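Local coordinates for protein ribulose bisphosphate carboxylase (Pyrococcus horikoshii, PDB 2D69) that probably catalyses the carboxylation of ribulose 1,5-bisphosphate to two molecules of 3-phosphoglycerate, within an archaeal pathway that degrades AMP, at residues 104-107 and 108-112; 415-418 and 419-423. All coordinates share one frame; numbering follows the deposited sequence.

In the fold
Both contacts are local and they belong to different elements: contact 1 joins the end of helix 98-105 to the turn ahead of strand 115-124 in the N-terminal domain, whereas contact 2 lies within helix 410-422, close to the end of the modelled chain. Their centres are 49 Å apart, on opposite sides of the chain's centre. Five of the six touching residues of contact 1 are buried, and there a water bridge and an aromatic ring join the helix end to the 3-10 turn, beside a second subunit. Contact 2 is at the surface, with one buried residue among eight, and rests on helical backbone bonds and a leucine lying against a guanidinium group.

Contact 1. Residues 104-107 and 108-112; sequences AVAG and NVFGM
The apolar part of this contact is made by the Phe110 ring, which reaches back past the turn at the helix end and meets Ala106 with its edge. Its CE1 lies 4.0 Å from Ala106 CB, and the same edge meets the carbonyl of Ala106 in the plane of the ring, with CE1 3.4 Å from Ala106 O. That oxygen is buried with no partner in the model, so it faces the ring's C-H edge. With CG anti to its own carbonyl carbon (chi1 -73°), Phe110 turns toward Ala106. An alanine in place of Phe110 would probably open a gap beside Ala106 CB and leave the buried Ala106 O without the ring edge it faces.

The contact is a helix end followed by a 3-10 turn: helix 98-105 stops, Ala106 is the first residue to leave helical angles, and 108-111 winds on toward strand 115-124 of the N-terminal domain. Val109 and Phe110 both pack on Leu118 of that strand. Asn108 ND2 bonds Glu49 OE2, and its side chain packs on Glu189 of a second subunit, a predicted magnesium ligand, consistent with the Rubisco dimer, in which one N-terminal domain covers the partner's active site.

Across the junction the direct backbone bond, Phe110 N to Gly107 O, is weak though nearly straight (3.4 Å, 165°), and a water adds to it. This water donates to Ala104 O at 2.6 Å and accepts from Gly107 N and Val109 N, each at 3.2 Å. Phe110 O and Met112 O both accept from Arg287 NH1 of the second subunit.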
loop_
_atom_site.group_PDB
_atom_site.type_symbol
_atom_site.label_atom_id
_atom_site.label_comp_id
_atom_site.label_asym_id
_atom_site.label_seq_id
_atom_site.Cartn_x
_atom_site.Cartn_y
_atom_site.Cartn_z
ATOM N N ALA A 104 -22.214 -30.375 -4.397
ATOM C CA ALA A 104 -23.567 -30.892 -4.244
ATOM C C ALA A 104 -23.873 -32.029 -5.198
ATOM O O ALA A 104 -24.302 -33.105 -4.759
ATOM C CB ALA A 104 -24.579 -29.785 -4.421
ATOM N N VAL A 105 -23.634 -31.827 -6.490
ATOM C CA VAL A 105 -24.094 -32.800 -7.502
ATOM C C VAL A 105 -23.108 -33.913 -7.867
ATOM O O VAL A 105 -23.425 -34.867 -8.589
ATOM C CB VAL A 105 -24.637 -32.077 -8.760
ATOM C CG1 VAL A 105 -25.630 -31.059 -8.359
ATOM C CG2 VAL A 105 -23.571 -31.400 -9.593
ATOM N N ALA A 106 -21.872 -33.769 -7.393
ATOM C CA ALA A 106 -20.760 -34.617 -7.787
ATOM C C ALA A 106 -19.898 -34.910 -6.565
ATOM O O ALA A 106 -18.714 -35.123 -6.721
ATOM C CB ALA A 106 -19.939 -33.950 -8.912
ATOM N N GLY A 107 -20.520 -35.018 -5.383
ATOM C CA GLY A 107 -19.826 -35.125 -4.116
ATOM C C GLY A 107 -20.021 -36.466 -3.439
ATOM O O GLY A 107 -19.578 -37.507 -3.959
ATOM N N ASN A 108 -20.708 -36.458 -2.306
ATOM C CA ASN A 108 -20.927 -37.669 -1.519
ATOM C C ASN A 108 -21.715 -38.716 -2.255
ATOM O O ASN A 108 -21.752 -39.872 -1.806
ATOM C CB ASN A 108 -21.674 -37.342 -0.225
ATOM C CG ASN A 108 -20.753 -36.826 0.856
ATOM O OD1 ASN A 108 -19.558 -36.576 0.601
ATOM N ND2 ASN A 108 -21.282 -36.664 2.075
ATOM N N VAL A 109 -22.383 -38.338 -3.341
ATOM C CA VAL A 109 -23.276 -39.290 -4.009
ATOM C C VAL A 109 -22.531 -40.520 -4.567
ATOM O O VAL A 109 -23.086 -41.624 -4.651
ATOM C CB VAL A 109 -24.128 -38.635 -5.135
ATOM C CG1 VAL A 109 -25.233 -37.775 -4.555
ATOM C CG2 VAL A 109 -23.284 -37.851 -6.098
ATOM N N PHE A 110 -21.280 -40.311 -4.955
ATOM C CA PHE A 110 -20.482 -41.341 -5.592
ATOM C C PHE A 110 -20.054 -42.422 -4.629
ATOM O O PHE A 110 -19.699 -43.531 -5.053
ATOM C CB PHE A 110 -19.231 -40.722 -6.189
ATOM C CG PHE A 110 -19.480 -39.926 -7.419
ATOM C CD1 PHE A 110 -19.183 -38.579 -7.464
ATOM C CD2 PHE A 110 -19.939 -40.535 -8.567
ATOM C CE1 PHE A 110 -19.391 -37.860 -8.629
ATOM C CE2 PHE A 110 -20.128 -39.810 -9.754
ATOM C CZ PHE A 110 -19.846 -38.489 -9.792
ATOM N N GLY A 111 -20.088 -42.112 -3.341
ATOM C CA GLY A 111 -19.717 -43.064 -2.328
ATOM C C GLY A 111 -20.870 -43.812 -1.668
ATOM O O GLY A 111 -20.621 -44.580 -0.787
ATOM N N MET A 112 -22.100 -43.628 -2.115
ATOM C CA MET A 112 -23.260 -44.272 -1.483
ATOM C C MET A 112 -23.256 -45.782 -1.647
ATOM O O MET A 112 -23.245 -46.297 -2.768
ATOM C CB MET A 112 -24.554 -43.659 -2.012
ATOM C CG MET A 112 -24.647 -42.207 -1.605
ATOM S SD MET A 112 -26.190 -41.397 -1.992
ATOM C CE MET A 112 -26.246 -41.501 -3.759
HETATM O O HOH W 1 -23.283 -35.244 -3.722
#

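Contact 2. Residues 415-418 and 419-423; sequences SLRE and VGLSK
Leu421 reaches back one helical turn to Arg417 by two routes, one through the backbone and one through the side chains. Its N-H is given to Arg417 O at 3.1 Å, in the carbonyl plane. Two further i to i+4 bonds run alongside: Ser422 N donates to Glu418 O at 2.9 Å, tilted 19° from the carbonyl plane, and Val419 N makes a weak bond to Ser415 O at 3.3 Å. The carbonyls of Ser415, Arg417 and Glu418 are thus each satisfied by an amide four residues on. A hydroxyl joins in: Ser422 OG donates to Val419 O at 3.3 Å, well off the carbonyl axis (112° at the oxygen), and Ser422 N adds a weak second bond to that same acceptor. OG can bend back this way because it sits between its own backbone N and carbonyl carbon (chi1 81°).

Leu421 CD1 lies over one face of the Arg417 guanidinium, offset toward its rim, 3.8 Å from Arg417 NH2.

The Ser422 side chain is about 7 Å from that of Lys318, the predicted transition-state stabiliser. Helix 410-422 packs on its own chain through Leu416, which meets Leu402 and Asp403 of helix 402-405, and through Ser415 (on Pro353 and His378), Glu418 (on Pro379) and Val419 (on His352), whose partners lie in loops that follow strand 344-348 and helix 372-376 of the alpha/beta barrel.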
loop_
_atom_site.group_PDB
_atom_site.type_symbol
_atom_site.label_atom_id
_atom_site.label_comp_id
_atom_site.label_asym_id
_atom_site.label_seq_id
_atom_site.Cartn_x
_atom_site.Cartn_y
_atom_site.Cartn_z
ATOM N N SER A 415 7.549 -37.403 -45.151
ATOM C CA SER A 415 6.706 -37.806 -44.058
ATOM C C SER A 415 5.807 -38.949 -44.546
ATOM O O SER A 415 5.641 -39.932 -43.847
ATOM C CB SER A 415 5.872 -36.594 -43.571
ATOM O OG SER A 415 4.922 -36.968 -42.586
ATOM N N LEU A 416 5.203 -38.790 -45.715
ATOM C CA LEU A 416 4.332 -39.830 -46.287
ATOM C C LEU A 416 5.087 -41.160 -46.555
ATOM O O LEU A 416 4.613 -42.249 -46.243
ATOM C CB LEU A 416 3.675 -39.324 -47.591
ATOM C CG LEU A 416 2.651 -38.185 -47.367
ATOM C CD1 LEU A 416 2.096 -37.705 -48.691
ATOM C CD2 LEU A 416 1.502 -38.538 -46.363
ATOM N N ARG A 417 6.286 -41.048 -47.083
ATOM C CA ARG A 417 7.090 -42.225 -47.380
ATOM C C ARG A 417 7.423 -42.963 -46.062
ATOM O O ARG A 417 7.297 -44.179 -45.993
ATOM C CB ARG A 417 8.312 -41.751 -48.153
ATOM C CG ARG A 417 9.241 -42.797 -48.726
ATOM C CD ARG A 417 10.532 -42.149 -49.305
ATOM N NE ARG A 417 11.676 -42.334 -48.394
ATOM C CZ ARG A 417 12.536 -43.373 -48.469
ATOM N NH1 ARG A 417 12.370 -44.301 -49.404
ATOM N NH2 ARG A 417 13.546 -43.484 -47.597
ATOM N N GLU A 418 7.749 -42.228 -44.991
ATOM C CA GLU A 418 8.105 -42.857 -43.705
ATOM C C GLU A 418 7.005 -43.677 -43.056
ATOM O O GLU A 418 7.282 -44.707 -42.472
ATOM C CB GLU A 418 8.517 -41.833 -42.648
ATOM C CG GLU A 418 9.999 -41.570 -42.615
ATOM C CD GLU A 418 10.860 -42.722 -42.098
ATOM O OE1 GLU A 418 10.419 -43.462 -41.157
ATOM O OE2 GLU A 418 12.010 -42.845 -42.631
ATOM N N VAL A 419 5.781 -43.172 -43.093
ATOM C CA VAL A 419 4.610 -43.917 -42.607
ATOM C C VAL A 419 4.563 -45.289 -43.222
ATOM O O VAL A 419 4.387 -46.262 -42.515
ATOM C CB VAL A 419 3.268 -43.168 -42.934
ATOM C CG1 VAL A 419 2.004 -44.127 -42.931
ATOM C CG2 VAL A 419 3.109 -42.030 -41.995
ATOM N N GLY A 420 4.695 -45.346 -44.540
ATOM C CA GLY A 420 4.673 -46.597 -45.259
ATOM C C GLY A 420 5.799 -47.518 -44.842
ATOM O O GLY A 420 5.590 -48.729 -44.776
ATOM N N LEU A 421 6.979 -46.962 -44.569
ATOM C CA LEU A 421 8.143 -47.779 -44.138
ATOM C C LEU A 421 7.982 -48.254 -42.685
ATOM O O LEU A 421 8.491 -49.302 -42.318
ATOM C CB LEU A 421 9.461 -47.026 -44.291
ATOM C CG LEU A 421 9.787 -46.462 -45.680
ATOM C CD1 LEU A 421 11.046 -45.603 -45.621
ATOM C CD2 LEU A 421 9.907 -47.526 -46.703
ATOM N N SER A 422 7.233 -47.506 -41.874
ATOM C CA SER A 422 6.995 -47.900 -40.481
ATOM C C SER A 422 5.644 -48.624 -40.240
ATOM O O SER A 422 5.328 -48.936 -39.103
ATOM C CB SER A 422 7.077 -46.679 -39.578
ATOM O OG SER A 422 5.853 -45.969 -39.622
ATOM N N LYS A 423 4.873 -48.900 -41.291
ATOM C CA LYS A 423 3.569 -49.577 -41.171
ATOM C C LYS A 423 3.613 -51.073 -41.470
ATOM O O LYS A 423 4.006 -51.480 -42.576
ATOM C CB LYS A 423 2.562 -48.932 -42.141
ATOM C CG LYS A 423 1.045 -49.307 -41.920
ATOM C CD LYS A 423 0.066 -48.226 -42.571
ATOM C CE LYS A 423 -1.040 -48.834 -43.487
ATOM N NZ LYS A 423 -0.560 -49.846 -44.502
#